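Local coordinates for phosphodiesterase (Trypanosoma brucei brucei, PDB 5H2Q), which belongs to the cyclic nucleotide phosphodiesterase family and has a largely helical fold that holds a zinc and a magnesium ion, at residues E14-I19 against A47-Y52. Numbering follows the deposited sequence.
Sequences EAVLRI and AAAIAY
V16 and A49 bring the last turn of helix 10-17 and the middle of helix 43-58 to their closest backbone approach, with 5.4 Å between V16 CA and A49 CA. Small side chains make such closeness possible, and here the second helix presents A48 and A49 to its neighbour. V16 meets both alanines. Its CG1, anti to the backbone N (chi1 173°), packs between the two alanine methyls against the backbone that joins them, 3.6 Å from A49 N; CG2 lies 3.9 Å from A48 CB, a methyl that CG1 touches as well. I19, just beyond the helix end, adds a second side chain to A49, and the backbone hydrogen bond from I19 N to V16 O (3.0 Å) closes the turn between them. There the contact is made by the branch point itself, I19 CB to A49 CB at 3.6 Å. I19 CG2 packs on the same methyl, which also lies against the carbonyl oxygen of V16.

Y52, one turn further along, carries the contact on to L17. Its chi1 of -178° sets CG anti to the backbone N, and the ring beyond extends toward L17, whose CB is directed away from helix 43-58 but whose CD2 turns back. That methyl approaches the ring obliquely at its phenolic end, 3.5 Å from Y52 OH and 3.9 Å from Y52 CE2. No hydrogen bond joins the two segments, so the interface is van der Waals packing throughout.

Around this pairing, L17 O accepts a hydrogen bond from R53 NH1, a polar link at the end of helix 10-17. L72 and L76 of helix 68-80 pack against V16, joining the N-terminal helix to the all-helical body, while F90 of helix 90-105 backs helix 43-58 at A48.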
ATOM      1  N   GLU A  14      -5.147 -20.825  13.478  1.00 22.06           N
ATOM      2  CA  GLU A  14      -4.177 -21.196  14.526  1.00 22.85           C
ATOM      3  C   GLU A  14      -2.726 -20.963  14.105  1.00 25.11           C
ATOM      4  O   GLU A  14      -1.918 -20.548  14.942  1.00 25.91           O
ATOM      5  CB  GLU A  14      -4.359 -22.654  15.001  1.00 25.03           C
ATOM      6  CG  GLU A  14      -5.753 -23.015  15.509  1.00 39.72           C
ATOM      7  CD  GLU A  14      -6.193 -22.518  16.872  1.00 74.40           C
ATOM      8  OE1 GLU A  14      -6.688 -23.352  17.665  1.00 81.22           O
ATOM      9  OE2 GLU A  14      -6.112 -21.295  17.127  1.00 73.32           O
ATOM     10  N   ALA A  15      -2.398 -21.212  12.817  1.00 20.44           N
ATOM     11  CA  ALA A  15      -1.055 -21.029  12.273  1.00 20.32           C
ATOM     12  C   ALA A  15      -0.628 -19.547  12.331  1.00 21.03           C
ATOM     13  O   ALA A  15       0.563 -19.255  12.368  1.00 20.87           O
ATOM     14  CB  ALA A  15      -0.984 -21.559  10.843  1.00 21.55           C
ATOM     15  N   VAL A  16      -1.600 -18.616  12.376  1.00 18.34           N
ATOM     16  CA  VAL A  16      -1.281 -17.178  12.440  1.00 16.25           C
ATOM     17  C   VAL A  16      -1.332 -16.659  13.867  1.00 19.29           C
ATOM     18  O   VAL A  16      -0.425 -15.944  14.276  1.00 17.46           O
ATOM     19  CB  VAL A  16      -2.185 -16.339  11.508  1.00 18.37           C
ATOM     20  CG1 VAL A  16      -1.963 -14.843  11.722  1.00 17.08           C
ATOM     21  CG2 VAL A  16      -1.962 -16.715  10.044  1.00 18.48           C
ATOM     22  N   LEU A  17      -2.407 -17.017  14.611  1.00 18.55           N
ATOM     23  CA  LEU A  17      -2.715 -16.586  15.980  1.00 20.99           C
ATOM     24  C   LEU A  17      -1.548 -16.815  16.921  1.00 26.12           C
ATOM     25  O   LEU A  17      -1.267 -15.980  17.765  1.00 26.39           O
ATOM     26  CB  LEU A  17      -3.946 -17.354  16.536  1.00 22.30           C
ATOM     27  CG  LEU A  17      -5.321 -16.698  16.442  1.00 29.47           C
ATOM     28  CD1 LEU A  17      -6.420 -17.738  16.546  1.00 29.83           C
ATOM     29  CD2 LEU A  17      -5.529 -15.641  17.539  1.00 34.76           C
ATOM     30  N   ARG A  18      -0.882 -17.956  16.749  1.00 24.13           N
ATOM     31  CA  ARG A  18       0.222 -18.422  17.573  1.00 25.24           C
ATOM     32  C   ARG A  18       1.542 -17.672  17.357  1.00 26.19           C
ATOM     33  O   ARG A  18       2.473 -17.930  18.120  1.00 26.52           O
ATOM     34  CB  ARG A  18       0.391 -19.944  17.368  1.00 26.36           C
ATOM     35  CG  ARG A  18      -0.149 -20.797  18.537  1.00 43.79           C
ATOM     36  CD  ARG A  18      -1.635 -20.637  18.823  1.00 62.12           C
ATOM     37  NE  ARG A  18      -2.130 -21.650  19.760  1.00 75.92           N
ATOM     38  CZ  ARG A  18      -2.618 -22.836  19.400  1.00 92.66           C
ATOM     39  NH1 ARG A  18      -2.676 -23.179  18.117  1.00 79.55           N
ATOM     40  NH2 ARG A  18      -3.048 -23.689  20.320  1.00 80.27           N
ATOM     41  N   ILE A  19       1.623 -16.701  16.402  1.00 17.18           N
ATOM     42  CA  ILE A  19       2.898 -16.000  16.168  1.00 15.44           C
ATOM     43  C   ILE A  19       2.999 -14.660  16.922  1.00 22.05           C
ATOM     44  O   ILE A  19       2.153 -13.781  16.763  1.00 22.89           O
ATOM     45  CB  ILE A  19       3.164 -15.843  14.642  1.00 16.76           C
ATOM     46  CG1 ILE A  19       3.147 -17.211  13.909  1.00 16.58           C
ATOM     47  CG2 ILE A  19       4.458 -15.036  14.350  1.00 16.40           C
ATOM     48  CD1 ILE A  19       3.084 -17.093  12.403  1.00 18.34           C
ATOM     49  N   ALA A  47       3.718 -12.812   7.861  1.00 13.72           N
ATOM     50  CA  ALA A  47       3.192 -11.594   7.221  1.00 13.05           C
ATOM     51  C   ALA A  47       1.800 -11.276   7.780  1.00 14.63           C
ATOM     52  O   ALA A  47       1.585 -10.151   8.224  1.00 13.01           O
ATOM     53  CB  ALA A  47       3.154 -11.739   5.705  1.00 14.97           C
ATOM     54  N   ALA A  48       0.891 -12.282   7.827  1.00 12.81           N
ATOM     55  CA  ALA A  48      -0.455 -12.097   8.388  1.00 12.77           C
ATOM     56  C   ALA A  48      -0.375 -11.761   9.891  1.00 15.93           C
ATOM     57  O   ALA A  48      -1.085 -10.865  10.350  1.00 14.26           O
ATOM     58  CB  ALA A  48      -1.311 -13.341   8.151  1.00 14.39           C
ATOM     59  N   ALA A  49       0.499 -12.455  10.655  1.00 13.31           N
ATOM     60  CA  ALA A  49       0.645 -12.141  12.091  1.00 12.11           C
ATOM     61  C   ALA A  49       1.194 -10.710  12.320  1.00 14.44           C
ATOM     62  O   ALA A  49       0.828 -10.077  13.312  1.00 12.81           O
ATOM     63  CB  ALA A  49       1.544 -13.165  12.774  1.00 12.80           C
ATOM     64  N   ILE A  50       2.050 -10.191  11.403  1.00 11.90           N
ATOM     65  CA  ILE A  50       2.566  -8.825  11.563  1.00 11.76           C
ATOM     66  C   ILE A  50       1.413  -7.857  11.503  1.00 14.70           C
ATOM     67  O   ILE A  50       1.285  -7.037  12.387  1.00 13.10           O
ATOM     68  CB  ILE A  50       3.681  -8.473  10.535  1.00 13.06           C
ATOM     69  CG1 ILE A  50       4.975  -9.188  10.905  1.00 12.83           C
ATOM     70  CG2 ILE A  50       3.949  -6.927  10.480  1.00 11.98           C
ATOM     71  CD1 ILE A  50       5.909  -9.367   9.736  1.00 13.58           C
ATOM     72  N   ALA A  51       0.542  -7.979  10.475  1.00 12.22           N
ATOM     73  CA  ALA A  51      -0.597  -7.084  10.357  1.00 12.55           C
ATOM     74  C   ALA A  51      -1.563  -7.266  11.549  1.00 15.46           C
ATOM     75  O   ALA A  51      -2.021  -6.296  12.132  1.00 12.87           O
ATOM     76  CB  ALA A  51      -1.313  -7.353   9.048  1.00 13.30           C
ATOM     77  N   TYR A  52      -1.790  -8.519  11.957  1.00 12.58           N
ATOM     78  CA  TYR A  52      -2.704  -8.836  13.063  1.00 12.06           C
ATOM     79  C   TYR A  52      -2.217  -8.233  14.382  1.00 14.93           C
ATOM     80  O   TYR A  52      -2.970  -7.509  15.020  1.00 13.18           O
ATOM     81  CB  TYR A  52      -2.848 -10.364  13.166  1.00 12.73           C
ATOM     82  CG  TYR A  52      -3.793 -10.855  14.242  1.00 13.11           C
ATOM     83  CD1 TYR A  52      -5.160 -10.594  14.168  1.00 14.06           C
ATOM     84  CD2 TYR A  52      -3.344 -11.699  15.256  1.00 15.46           C
ATOM     85  CE1 TYR A  52      -6.040 -11.066  15.137  1.00 15.74           C
ATOM     86  CE2 TYR A  52      -4.215 -12.173  16.237  1.00 16.46           C
ATOM     87  CZ  TYR A  52      -5.564 -11.869  16.161  1.00 20.11           C
ATOM     88  OH  TYR A  52      -6.424 -12.327  17.126  1.00 22.65           O
TER